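Local coordinates for protein alanine racemase (Oenococcus oeni PSU-1, PDB 3HUR) that belongs to the alanine racemase family, whose chain combines an N-terminal TIM-barrel domain with a C-terminal domain rich in beta strands, at residues 67-72 with 101-106; 93-98 with 115-120; 167-172 with 210-215; 178-183 with 216-221. All coordinates share one frame; numbering follows the deposited sequence.

Interaction 1 of 4, residues 67-72 with 101-106; sequences SNLDEA and HDIVIT. With SO4 (sulfate ion), chain D.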
loop_
_atom_site.group_PDB
_atom_site.type_symbol
_atom_site.label_atom_id
_atom_site.label_comp_id
_atom_site.label_asym_id
_atom_site.label_seq_id
_atom_site.Cartn_x
_atom_site.Cartn_y
_atom_site.Cartn_z
ATOM N N SER A 67 25.736 0.363 15.699
ATOM C CA SER A 67 26.047 -0.081 14.308
ATOM C C SER A 67 26.840 0.904 13.462
ATOM O O SER A 67 27.258 0.593 12.376
ATOM C CB SER A 67 24.745 -0.362 13.548
ATOM O OG SER A 67 23.778 -0.995 14.410
ATOM N N ASN A 68 26.982 2.124 13.947
ATOM C CA ASN A 68 27.594 3.185 13.182
ATOM C C ASN A 68 28.431 4.055 14.128
ATOM O O ASN A 68 28.042 4.377 15.246
ATOM C CB ASN A 68 26.514 4.038 12.495
ATOM C CG ASN A 68 25.816 3.320 11.323
ATOM O OD1 ASN A 68 26.358 3.212 10.180
ATOM N ND2 ASN A 68 24.583 2.888 11.576
ATOM N N LEU A 69 29.605 4.410 13.666
ATOM C CA LEU A 69 30.429 5.352 14.359
ATOM C C LEU A 69 29.624 6.603 14.768
ATOM O O LEU A 69 29.625 7.017 15.927
ATOM C CB LEU A 69 31.562 5.746 13.427
ATOM C CG LEU A 69 32.608 6.662 14.032
ATOM C CD1 LEU A 69 33.179 6.014 15.278
ATOM C CD2 LEU A 69 33.684 6.990 12.966
ATOM N N ASP A 70 28.914 7.192 13.821
ATOM C CA ASP A 70 28.224 8.443 14.097
ATOM C C ASP A 70 27.234 8.305 15.269
ATOM O O ASP A 70 27.188 9.187 16.109
ATOM C CB ASP A 70 27.710 9.128 12.809
ATOM C CG ASP A 70 26.308 8.689 12.369
ATOM O OD1 ASP A 70 25.893 7.522 12.589
ATOM O OD2 ASP A 70 25.608 9.557 11.764
ATOM N N GLU A 71 26.575 7.166 15.452
ATOM C CA GLU A 71 25.816 6.935 16.700
ATOM C C GLU A 71 26.670 6.904 17.978
ATOM O O GLU A 71 26.208 7.300 19.058
ATOM C CB GLU A 71 24.991 5.651 16.624
ATOM C CG GLU A 71 23.894 5.529 17.682
ATOM C CD GLU A 71 22.797 6.620 17.551
ATOM O OE1 GLU A 71 22.712 7.308 16.490
ATOM O OE2 GLU A 71 22.037 6.820 18.536
ATOM N N ALA A 72 27.900 6.387 17.876
ATOM C CA ALA A 72 28.839 6.388 19.045
ATOM C C ALA A 72 29.131 7.826 19.431
ATOM O O ALA A 72 28.916 8.204 20.541
ATOM C CB ALA A 72 30.098 5.654 18.727
ATOM N N HIS A 101 37.621 8.744 21.945
ATOM C CA HIS A 101 36.248 8.649 22.443
ATOM C C HIS A 101 35.925 7.309 23.118
ATOM O O HIS A 101 34.741 7.025 23.401
ATOM C CB HIS A 101 35.270 8.903 21.284
ATOM C CG HIS A 101 35.378 10.272 20.696
ATOM N ND1 HIS A 101 34.908 11.398 21.344
ATOM C CD2 HIS A 101 35.866 10.693 19.504
ATOM C CE1 HIS A 101 35.118 12.454 20.576
ATOM N NE2 HIS A 101 35.699 12.052 19.455
ATOM N N ASP A 102 36.969 6.495 23.348
ATOM C CA ASP A 102 36.864 5.220 24.068
ATOM C C ASP A 102 35.846 4.300 23.403
ATOM O O ASP A 102 34.858 3.860 24.038
ATOM C CB ASP A 102 36.443 5.457 25.512
ATOM C CG ASP A 102 36.426 4.167 26.326
ATOM O OD1 ASP A 102 37.286 3.293 26.007
ATOM O OD2 ASP A 102 35.585 4.015 27.280
ATOM N N ILE A 103 36.061 4.056 22.116
ATOM C CA ILE A 103 35.190 3.215 21.347
ATOM C C ILE A 103 35.889 1.921 21.020
ATOM O O ILE A 103 36.996 1.934 20.466
ATOM C CB ILE A 103 34.786 3.895 20.009
ATOM C CG1 ILE A 103 33.997 5.181 20.293
ATOM C CG2 ILE A 103 34.005 2.924 19.121
ATOM C CD1 ILE A 103 33.534 5.883 19.044
ATOM N N VAL A 104 35.236 0.812 21.355
ATOM C CA VAL A 104 35.741 -0.492 21.018
ATOM C C VAL A 104 35.452 -0.774 19.569
ATOM O O VAL A 104 34.377 -0.490 19.106
ATOM C CB VAL A 104 35.042 -1.585 21.844
ATOM C CG1 VAL A 104 35.502 -2.983 21.393
ATOM C CG2 VAL A 104 35.265 -1.369 23.321
ATOM N N ILE A 105 36.387 -1.385 18.854
ATOM C CA ILE A 105 36.157 -1.802 17.470
ATOM C C ILE A 105 36.437 -3.304 17.294
ATOM O O ILE A 105 37.079 -3.929 18.135
ATOM C CB ILE A 105 36.957 -0.962 16.459
ATOM C CG1 ILE A 105 38.463 -1.236 16.532
ATOM C CG2 ILE A 105 36.680 0.556 16.662
ATOM C CD1 ILE A 105 39.229 -0.482 15.469
ATOM N N THR A 106 35.882 -3.874 16.223
ATOM C CA THR A 106 36.024 -5.275 15.898
ATOM C C THR A 106 37.292 -5.479 15.060
ATOM O O THR A 106 37.630 -4.651 14.222
ATOM C CB THR A 106 34.790 -5.832 15.145
ATOM O OG1 THR A 106 33.808 -6.301 16.073
ATOM C CG2 THR A 106 35.164 -6.984 14.285
HETATM S S SO4 D . 21.805 4.076 14.446
HETATM O O1 SO4 D . 20.716 4.023 13.486
HETATM O O2 SO4 D . 22.784 2.956 14.331
HETATM O O3 SO4 D . 22.393 5.396 14.227
HETATM O O4 SO4 D . 21.172 4.031 15.774
#
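N68 ND2 donates a hydrogen bond to the sulfate O2 over 3.3 Å, close to straight at 164°. The sulfate, probably from the crystallisation liquor, is also bonded to D42 N and to R8 NH1 of the second subunit. N68 sits at the N-cap of helix 69-77, yet its side chain makes no capping bond. With CG beside the backbone N (chi1 -72°), its amide serves the anion instead. E71 OE1 forms a salt bridge with K371 of the second subunit, and D70 OD1 forms one with R8 of that subunit. This part of the helix therefore meets the subunit interface.

The contact between 67-72 and 101-106 uses a different face and is apolar. I103 CD1 meets A72 CB at 3.5 Å and L69 CD1 at 3.8 Å. The I103 chain is extended (chi2 -178°), which carries CD1 out to the helix. L69 brings its CD1 methyl, and the two side chains meet at about a right angle. This is helix-on-strand packing in a TIM barrel, where helices surround a ring of parallel strands. D102, with positive phi, is the C-prime residue of the Schellman motif that ends helix 95-100, and I103 N bonds back to F98 O.

Interaction 2 of 4, residues 93-98 with 115-120; sequences SDLKLF and NLPDFE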
loop_
_atom_site.group_PDB
_atom_site.type_symbol
_atom_site.label_atom_id
_atom_site.label_comp_id
_atom_site.label_asym_id
_atom_site.label_seq_id
_atom_site.Cartn_x
_atom_site.Cartn_y
_atom_site.Cartn_z
ATOM N N SER A 93 41.992 5.126 9.279
ATOM C CA SER A 93 41.851 6.570 9.340
ATOM C C SER A 93 40.986 7.048 10.513
ATOM O O SER A 93 41.090 8.204 10.904
ATOM C CB SER A 93 41.286 7.102 8.008
ATOM O OG SER A 93 40.008 6.559 7.724
ATOM N N ASP A 94 40.144 6.188 11.084
ATOM C CA ASP A 94 39.327 6.582 12.256
ATOM C C ASP A 94 39.974 6.231 13.584
ATOM O O ASP A 94 39.384 6.473 14.663
ATOM C CB ASP A 94 37.922 5.970 12.196
ATOM C CG ASP A 94 37.086 6.510 11.027
ATOM O OD1 ASP A 94 36.781 7.716 11.009
ATOM O OD2 ASP A 94 36.719 5.710 10.134
ATOM N N LEU A 95 41.189 5.694 13.519
ATOM C CA LEU A 95 41.911 5.249 14.726
ATOM C C LEU A 95 41.890 6.271 15.844
ATOM O O LEU A 95 41.625 5.922 16.995
ATOM C CB LEU A 95 43.350 4.793 14.405
ATOM C CG LEU A 95 43.591 3.269 14.358
ATOM C CD1 LEU A 95 42.390 2.519 13.772
ATOM C CD2 LEU A 95 44.877 2.881 13.622
ATOM N N LYS A 96 42.117 7.529 15.478
ATOM C CA LYS A 96 42.146 8.624 16.432
ATOM C C LYS A 96 40.787 8.807 17.051
ATOM O O LYS A 96 40.662 9.038 18.255
ATOM C CB LYS A 96 42.589 9.932 15.747
ATOM N N LEU A 97 39.744 8.700 16.252
ATOM C CA LEU A 97 38.409 8.906 16.807
ATOM C C LEU A 97 38.103 7.823 17.807
ATOM O O LEU A 97 37.684 8.106 18.924
ATOM C CB LEU A 97 37.338 8.925 15.711
ATOM C CG LEU A 97 37.193 10.263 15.002
ATOM C CD1 LEU A 97 36.146 10.138 13.903
ATOM C CD2 LEU A 97 36.858 11.400 16.001
ATOM N N PHE A 98 38.325 6.578 17.403
ATOM C CA PHE A 98 38.091 5.435 18.304
ATOM C C PHE A 98 38.799 5.599 19.628
ATOM O O PHE A 98 38.187 5.408 20.670
ATOM C CB PHE A 98 38.542 4.105 17.697
ATOM C CG PHE A 98 37.924 3.777 16.355
ATOM C CD1 PHE A 98 36.554 3.852 16.162
ATOM C CD2 PHE A 98 38.715 3.333 15.305
ATOM C CE1 PHE A 98 36.002 3.527 14.955
ATOM C CE2 PHE A 98 38.152 2.997 14.069
ATOM C CZ PHE A 98 36.810 3.109 13.897
ATOM N N ASN A 115 48.872 -5.180 9.698
ATOM C CA ASN A 115 49.124 -3.883 9.041
ATOM C C ASN A 115 48.650 -2.676 9.853
ATOM O O ASN A 115 48.712 -1.537 9.361
ATOM C CB ASN A 115 48.474 -3.844 7.644
ATOM C CG ASN A 115 49.027 -4.922 6.687
ATOM O OD1 ASN A 115 50.192 -4.880 6.272
ATOM N ND2 ASN A 115 48.180 -5.874 6.326
ATOM N N LEU A 116 48.170 -2.906 11.079
ATOM C CA LEU A 116 47.892 -1.794 11.986
ATOM C C LEU A 116 49.012 -0.785 11.884
ATOM O O LEU A 116 50.172 -1.157 12.009
ATOM C CB LEU A 116 47.837 -2.258 13.429
ATOM C CG LEU A 116 46.455 -2.438 14.014
ATOM C CD1 LEU A 116 46.631 -2.559 15.507
ATOM C CD2 LEU A 116 45.558 -1.275 13.664
ATOM N N PRO A 117 48.686 0.487 11.628
ATOM C CA PRO A 117 49.753 1.467 11.702
ATOM C C PRO A 117 50.082 1.856 13.130
ATOM O O PRO A 117 49.484 1.349 14.076
ATOM C CB PRO A 117 49.192 2.675 10.918
ATOM C CG PRO A 117 47.769 2.512 10.938
ATOM C CD PRO A 117 47.510 1.030 10.932
ATOM N N ASP A 118 51.036 2.761 13.279
ATOM C CA ASP A 118 51.408 3.235 14.593
ATOM C C ASP A 118 50.384 4.256 15.085
ATOM O O ASP A 118 49.836 5.022 14.296
ATOM C CB ASP A 118 52.836 3.812 14.555
ATOM C CG ASP A 118 53.919 2.724 14.710
ATOM O OD1 ASP A 118 53.700 1.816 15.548
ATOM O OD2 ASP A 118 54.983 2.779 14.012
ATOM N N PHE A 119 50.134 4.270 16.395
ATOM C CA PHE A 119 49.207 5.237 17.009
ATOM C C PHE A 119 49.487 5.456 18.488
ATOM O O PHE A 119 50.108 4.616 19.134
ATOM C CB PHE A 119 47.748 4.780 16.849
ATOM C CG PHE A 119 47.458 3.418 17.429
ATOM C CD1 PHE A 119 47.097 3.268 18.750
ATOM C CD2 PHE A 119 47.516 2.287 16.645
ATOM C CE1 PHE A 119 46.827 2.013 19.280
ATOM C CE2 PHE A 119 47.244 1.019 17.178
ATOM C CZ PHE A 119 46.885 0.895 18.484
ATOM N N GLU A 120 48.975 6.561 19.025
ATOM C CA GLU A 120 49.044 6.848 20.470
ATOM C C GLU A 120 47.809 6.366 21.259
ATOM O O GLU A 120 46.703 6.327 20.736
ATOM C CB GLU A 120 49.237 8.357 20.698
ATOM C CG GLU A 120 50.252 8.972 19.738
ATOM C CD GLU A 120 50.969 10.194 20.289
ATOM O OE1 GLU A 120 50.285 11.192 20.549
ATOM O OE2 GLU A 120 52.217 10.150 20.449
#
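L116 comes first along 115-120 and meets L95 through one branch, with L116 CD2 at 4.2 Å from L95 CD2. Its other methyl, CD1, lies in the ring plane of F119, at the edge. One leucine thus touches both the helix and a later residue of its own segment.

P117 follows. Its CB is directed toward the helix, and P117 CG stands 4.0 Å from L95 CD2. P117 CD is slightly farther from the same methyl, at 4.2 Å.

F119 completes the set. F119 CD2 is 4.1 Å from L95 CD2, and the two side chains meet at about a right angle. With F119 CG between the backbone N and the carbonyl carbon (chi1 57°), the ring reaches L116 CD1 as well as L95. Y92 touches L116 and P117, and L157 of strand 157-163 touches L116 and F119. The backbone O of F119 is hydrogen-bonded to Q156 NE2.

L95 CD2 is thus shared by all three residues. No hydrogen bond joins the segments. On the helix side, F98 N bonds to D94 O over 2.9 Å, and D94 O also lies over one face of the F98 ring, toward its rim.

Segment 115-120 connects helix 110-114 to strand 123-128. It is the last leg of a beta-alpha-beta crossover from strand 103-107 to its parallel neighbour, packed here against outer helix 95-100 of the TIM barrel.

Interaction 3 of 4, residues 167-172 with 210-215; sequences ATADEA and IWHHDD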
loop_
_atom_site.group_PDB
_atom_site.type_symbol
_atom_site.label_atom_id
_atom_site.label_comp_id
_atom_site.label_asym_id
_atom_site.label_seq_id
_atom_site.Cartn_x
_atom_site.Cartn_y
_atom_site.Cartn_z
ATOM N N ALA A 167 23.456 -18.025 14.942
ATOM C CA ALA A 167 22.401 -17.662 14.024
ATOM C C ALA A 167 21.074 -18.352 14.264
ATOM O O ALA A 167 20.030 -17.794 13.940
ATOM C CB ALA A 167 22.838 -17.929 12.625
ATOM N N THR A 168 21.058 -19.553 14.810
ATOM C CA THR A 168 19.812 -20.287 14.791
ATOM C C THR A 168 19.255 -20.526 16.184
ATOM O O THR A 168 18.396 -21.396 16.395
ATOM C CB THR A 168 19.963 -21.594 13.996
ATOM O OG1 THR A 168 20.980 -22.382 14.598
ATOM C CG2 THR A 168 20.322 -21.296 12.492
ATOM N N ALA A 169 19.697 -19.720 17.135
ATOM C CA ALA A 169 19.135 -19.779 18.473
ATOM C C ALA A 169 17.654 -19.338 18.484
ATOM O O ALA A 169 16.893 -19.829 19.300
ATOM C CB ALA A 169 19.972 -18.932 19.438
ATOM N N ASP A 170 17.266 -18.432 17.574
ATOM C CA ASP A 170 15.880 -17.903 17.462
ATOM C C ASP A 170 14.971 -18.657 16.481
ATOM O O ASP A 170 13.797 -18.278 16.301
ATOM C CB ASP A 170 15.884 -16.417 17.059
ATOM C CG ASP A 170 16.354 -16.172 15.597
ATOM O OD1 ASP A 170 16.855 -17.106 14.925
ATOM O OD2 ASP A 170 16.239 -15.012 15.124
ATOM N N GLU A 171 15.522 -19.687 15.830
ATOM C CA GLU A 171 14.754 -20.594 14.980
ATOM C C GLU A 171 14.415 -21.869 15.761
ATOM O O GLU A 171 15.107 -22.232 16.715
ATOM C CB GLU A 171 15.536 -20.910 13.704
ATOM C CG GLU A 171 15.671 -19.714 12.770
ATOM C CD GLU A 171 16.604 -19.969 11.583
ATOM O OE1 GLU A 171 16.757 -21.152 11.191
ATOM O OE2 GLU A 171 17.182 -18.990 11.040
ATOM N N ALA A 172 13.330 -22.527 15.357
ATOM C CA ALA A 172 12.864 -23.811 15.944
ATOM C C ALA A 172 13.186 -24.999 15.031
ATOM O O ALA A 172 13.253 -24.846 13.801
ATOM C CB ALA A 172 11.345 -23.756 16.172
ATOM N N ILE A 210 17.826 -16.171 25.938
ATOM C CA ILE A 210 16.475 -16.552 26.369
ATOM C C ILE A 210 16.356 -18.081 26.484
ATOM O O ILE A 210 16.139 -18.579 27.571
ATOM C CB ILE A 210 15.357 -16.037 25.435
ATOM C CG1 ILE A 210 15.290 -14.501 25.456
ATOM C CG2 ILE A 210 14.000 -16.664 25.825
ATOM C CD1 ILE A 210 14.490 -13.932 24.360
ATOM N N TRP A 211 16.541 -18.780 25.364
ATOM C CA TRP A 211 16.285 -20.216 25.262
ATOM C C TRP A 211 17.471 -21.193 25.513
ATOM O O TRP A 211 17.290 -22.373 25.357
ATOM C CB TRP A 211 15.633 -20.538 23.904
ATOM C CG TRP A 211 14.269 -19.931 23.791
ATOM C CD1 TRP A 211 13.124 -20.343 24.415
ATOM C CD2 TRP A 211 13.927 -18.740 23.072
ATOM N NE1 TRP A 211 12.074 -19.486 24.100
ATOM C CE2 TRP A 211 12.549 -18.492 23.291
ATOM C CE3 TRP A 211 14.654 -17.863 22.262
ATOM C CZ2 TRP A 211 11.880 -17.427 22.708
ATOM C CZ3 TRP A 211 13.992 -16.807 21.687
ATOM C CH2 TRP A 211 12.609 -16.594 21.915
ATOM N N HIS A 212 18.647 -20.717 25.903
ATOM C CA HIS A 212 19.767 -21.589 26.192
ATOM C C HIS A 212 20.483 -21.176 27.474
ATOM O O HIS A 212 21.695 -21.362 27.617
ATOM C CB HIS A 212 20.799 -21.515 25.085
ATOM C CG HIS A 212 20.335 -22.008 23.755
ATOM N ND1 HIS A 212 19.435 -21.318 22.975
ATOM C CD2 HIS A 212 20.718 -23.086 23.031
ATOM C CE1 HIS A 212 19.267 -21.966 21.835
ATOM N NE2 HIS A 212 20.035 -23.041 21.845
ATOM N N HIS A 213 19.760 -20.611 28.430
ATOM C CA HIS A 213 20.425 -20.156 29.653
ATOM C C HIS A 213 20.927 -21.290 30.566
ATOM O O HIS A 213 21.676 -21.031 31.509
ATOM C CB HIS A 213 19.527 -19.217 30.437
ATOM C CG HIS A 213 18.393 -19.890 31.117
ATOM N ND1 HIS A 213 18.005 -19.550 32.396
ATOM C CD2 HIS A 213 17.533 -20.851 30.698
ATOM C CE1 HIS A 213 16.967 -20.293 32.744
ATOM N NE2 HIS A 213 16.657 -21.089 31.731
ATOM N N ASP A 214 20.506 -22.522 30.310
ATOM C CA ASP A 214 20.887 -23.627 31.192
ATOM C C ASP A 214 21.954 -24.511 30.589
ATOM O O ASP A 214 22.394 -25.455 31.219
ATOM C CB ASP A 214 19.659 -24.470 31.520
ATOM C CG ASP A 214 18.752 -23.809 32.540
ATOM O OD1 ASP A 214 19.239 -22.944 33.312
ATOM O OD2 ASP A 214 17.548 -24.165 32.578
ATOM N N ASP A 215 22.360 -24.220 29.368
ATOM C CA ASP A 215 23.432 -24.938 28.744
ATOM C C ASP A 215 24.783 -24.409 29.252
ATOM O O ASP A 215 25.205 -23.296 28.893
ATOM C CB ASP A 215 23.331 -24.799 27.235
ATOM C CG ASP A 215 24.321 -25.681 26.494
ATOM O OD1 ASP A 215 25.174 -26.336 27.147
ATOM O OD2 ASP A 215 24.255 -25.702 25.241
#
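H212 has CG beside its backbone N (chi1 -64°) and its ring turned by a chi2 of 72°, which brings CE1 to A169. Within the TIM-barrel domain, the contact joins a loop to the C-terminal end of helix 206-211 and the turn after it. The loop, 167-172, leads from strand 157-163 to helix 174-191.

A169 CB lies 3.9 Å from H212 CE1. The same ring carbon is 4.0 Å from A169 CA, so this one ring carbon touches both the methyl and the alpha carbon. The approach to the ring is oblique. A169 also touches A207 and T208 of helix 206-211.

W211 adds a looser touch, with W211 CE3 at 4.2 Å from A169 O. No hydrogen bond crosses between the segments. The indole is tied elsewhere, since W211 NE1 bonds to K240 O.

H212 is the first residue to leave helical geometry and opens a type I beta turn that runs to D215. The D215 N to H212 O bond in this turn is weak, at 3.4 Å. Next in the turn, H213 stacks its ring with W29 and bonds through ND1 to W29 O. I210 CG2 sits over the centre of one face of the W211 ring, 3.4 Å above its plane.

Interaction 4 of 4, residues 178-183 with 216-221; sequences AYFEEQ and PRISFA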
loop_
_atom_site.group_PDB
_atom_site.type_symbol
_atom_site.label_atom_id
_atom_site.label_comp_id
_atom_site.label_asym_id
_atom_site.label_seq_id
_atom_site.Cartn_x
_atom_site.Cartn_y
_atom_site.Cartn_z
ATOM N N ALA A 178 20.929 -28.607 15.086
ATOM C CA ALA A 178 22.209 -29.163 14.608
ATOM C C ALA A 178 23.175 -28.098 14.100
ATOM O O ALA A 178 24.398 -28.280 14.183
ATOM C CB ALA A 178 21.983 -30.236 13.512
ATOM N N TYR A 179 22.636 -27.010 13.541
ATOM C CA TYR A 179 23.480 -25.870 13.171
ATOM C C TYR A 179 24.005 -25.190 14.436
ATOM O O TYR A 179 25.158 -24.771 14.524
ATOM C CB TYR A 179 22.737 -24.857 12.298
ATOM C CG TYR A 179 23.717 -23.993 11.552
ATOM C CD1 TYR A 179 24.304 -24.448 10.368
ATOM C CD2 TYR A 179 24.107 -22.740 12.045
ATOM C CE1 TYR A 179 25.254 -23.668 9.672
ATOM C CE2 TYR A 179 25.051 -21.938 11.343
ATOM C CZ TYR A 179 25.621 -22.413 10.160
ATOM O OH TYR A 179 26.555 -21.660 9.466
ATOM N N PHE A 180 23.146 -25.098 15.426
ATOM C CA PHE A 180 23.588 -24.645 16.705
ATOM C C PHE A 180 24.765 -25.499 17.173
ATOM O O PHE A 180 25.780 -24.942 17.551
ATOM C CB PHE A 180 22.438 -24.657 17.704
ATOM C CG PHE A 180 22.770 -24.039 19.011
ATOM C CD1 PHE A 180 22.420 -22.721 19.270
ATOM C CD2 PHE A 180 23.392 -24.791 20.011
ATOM C CE1 PHE A 180 22.704 -22.136 20.487
ATOM C CE2 PHE A 180 23.679 -24.233 21.241
ATOM C CZ PHE A 180 23.343 -22.880 21.482
ATOM N N GLU A 181 24.663 -26.830 17.118
ATOM C CA GLU A 181 25.759 -27.677 17.624
ATOM C C GLU A 181 26.991 -27.436 16.797
ATOM O O GLU A 181 28.084 -27.323 17.342
ATOM C CB GLU A 181 25.425 -29.188 17.625
ATOM C CG GLU A 181 24.361 -29.607 18.661
ATOM C CD GLU A 181 24.716 -29.182 20.077
ATOM O OE1 GLU A 181 23.820 -28.696 20.810
ATOM O OE2 GLU A 181 25.907 -29.336 20.448
ATOM N N GLU A 182 26.820 -27.348 15.487
ATOM C CA GLU A 182 27.955 -27.162 14.598
ATOM C C GLU A 182 28.702 -25.886 14.962
ATOM O O GLU A 182 29.936 -25.892 15.089
ATOM C CB GLU A 182 27.485 -27.106 13.155
ATOM C CG GLU A 182 28.577 -26.996 12.136
ATOM C CD GLU A 182 28.043 -26.993 10.686
ATOM O OE1 GLU A 182 26.875 -27.422 10.438
ATOM O OE2 GLU A 182 28.807 -26.566 9.785
ATOM N N GLN A 183 27.961 -24.801 15.172
ATOM C CA GLN A 183 28.584 -23.533 15.543
ATOM C C GLN A 183 29.319 -23.643 16.886
ATOM O O GLN A 183 30.449 -23.159 17.038
ATOM C CB GLN A 183 27.537 -22.414 15.601
ATOM C CG GLN A 183 26.995 -21.961 14.235
ATOM C CD GLN A 183 26.323 -20.584 14.281
ATOM O OE1 GLN A 183 25.194 -20.424 14.764
ATOM N NE2 GLN A 183 27.030 -19.597 13.785
ATOM N N PRO A 216 25.489 -25.215 30.070
ATOM C CA PRO A 216 26.791 -24.806 30.641
ATOM C C PRO A 216 27.878 -24.582 29.610
ATOM O O PRO A 216 28.907 -24.001 29.925
ATOM C CB PRO A 216 27.171 -25.985 31.521
ATOM C CG PRO A 216 25.873 -26.664 31.836
ATOM C CD PRO A 216 25.033 -26.501 30.615
ATOM N N ARG A 217 27.661 -25.057 28.391
ATOM C CA ARG A 217 28.655 -24.907 27.343
ATOM C C ARG A 217 28.704 -23.475 26.802
ATOM O O ARG A 217 29.663 -23.094 26.093
ATOM C CB ARG A 217 28.327 -25.850 26.191
ATOM C CG ARG A 217 28.495 -27.366 26.481
ATOM C CD ARG A 217 28.064 -28.218 25.276
ATOM N NE ARG A 217 26.632 -28.112 25.028
ATOM C CZ ARG A 217 26.011 -28.497 23.916
ATOM N NH1 ARG A 217 26.681 -29.031 22.921
ATOM N NH2 ARG A 217 24.694 -28.325 23.789
ATOM N N ILE A 218 27.647 -22.707 27.077
ATOM C CA ILE A 218 27.586 -21.319 26.651
ATOM C C ILE A 218 28.122 -20.460 27.795
ATOM O O ILE A 218 27.677 -20.580 28.940
ATOM C CB ILE A 218 26.138 -20.869 26.303
ATOM C CG1 ILE A 218 25.450 -21.833 25.327
ATOM C CG2 ILE A 218 26.145 -19.506 25.686
ATOM C CD1 ILE A 218 26.082 -21.888 23.958
ATOM N N SER A 219 29.096 -19.619 27.496
ATOM C CA SER A 219 29.539 -18.622 28.479
ATOM C C SER A 219 28.623 -17.381 28.474
ATOM O O SER A 219 28.358 -16.771 27.444
ATOM C CB SER A 219 30.970 -18.167 28.196
ATOM O OG SER A 219 31.331 -17.104 29.070
ATOM N N PHE A 220 28.152 -17.027 29.653
ATOM C CA PHE A 220 27.381 -15.833 29.839
ATOM C C PHE A 220 28.228 -14.770 30.503
ATOM O O PHE A 220 27.728 -13.812 31.092
ATOM C CB PHE A 220 26.126 -16.206 30.595
ATOM C CG PHE A 220 25.267 -17.146 29.811
ATOM C CD1 PHE A 220 24.522 -16.671 28.732
ATOM C CD2 PHE A 220 25.276 -18.504 30.078
ATOM C CE1 PHE A 220 23.757 -17.521 27.959
ATOM C CE2 PHE A 220 24.508 -19.373 29.319
ATOM C CZ PHE A 220 23.737 -18.874 28.250
ATOM N N ALA A 221 29.535 -14.907 30.336
ATOM C CA ALA A 221 30.453 -13.947 30.928
ATOM C C ALA A 221 29.970 -12.510 30.585
ATOM O O ALA A 221 29.694 -11.710 31.490
ATOM C CB ALA A 221 31.886 -14.203 30.436
#
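The R217 guanidinium and the E181 carboxylate lie almost in one plane, 5° apart. The carboxylate comes to the edge of the guanidinium, not over a face, and E181 CD is in the guanidinium plane. R217 grips it end-on with two nitrogens. R217 NH1 bonds to E181 OE2 at 2.6 Å. R217 NH2 bonds to E181 OE1 at 3.1 Å. Neither bond is quite straight, and each oxygen uses its syn lone pair. The paired bonds hold the two groups nearly coplanar and would resist rotation of one against the other. This is a bidentate salt bridge between two exposed residues. R217 NH2 has a second acidic partner in D215 OD2, so the arginine probably balances two negative charges.

The bends place these groups. E181 turns at chi2 (-55°) and R217 at chi3 (-67°), which turns the carboxylate and the guanidinium to meet. The two chains cross at about a right angle.

Deeper in, the F180 ring stacks with H212 and with F166. F180 CZ meets I218 CD1 at 3.8 Å, and the methyl approaches the ring obliquely. The two side chains come from opposite directions. I218 reaches across with its CG1 branch. Both are buried.

Farther along, A221 N bonds to S219 OG at 3.1 Å, forming an ST turn.

L184 of helix 174-191 touches both R217 and I218. Segment 216-221 leads from helix 206-211 into strand 222-223. A221 bonds by its backbone to K33 and K34, at the start of strand 34-38, where the last and first strands of the TIM barrel meet.

Overall arrangement
All four contacts lie in the TIM-barrel domain. Interactions 1 and 2 touch each other: F98 of helix 95-100 packs on L69 and I105, so 67-72, 93-98 and 101-106 are joined by apolar contacts through F98. Interaction 1 is the buried one and also meets the second subunit. Interaction 2 lies farther out, about 30 Å from the chain centre, and is likewise apolar. Interactions 3 and 4 form a second pair, with centres about 9 Å apart, joined by the stacked rings of H212 and F180 and by the A167 N to Q183 OE1 bond. Interaction 3 has no hydrogen bond across it, while interaction 4 adds a salt bridge at the surface. The pairs do not touch.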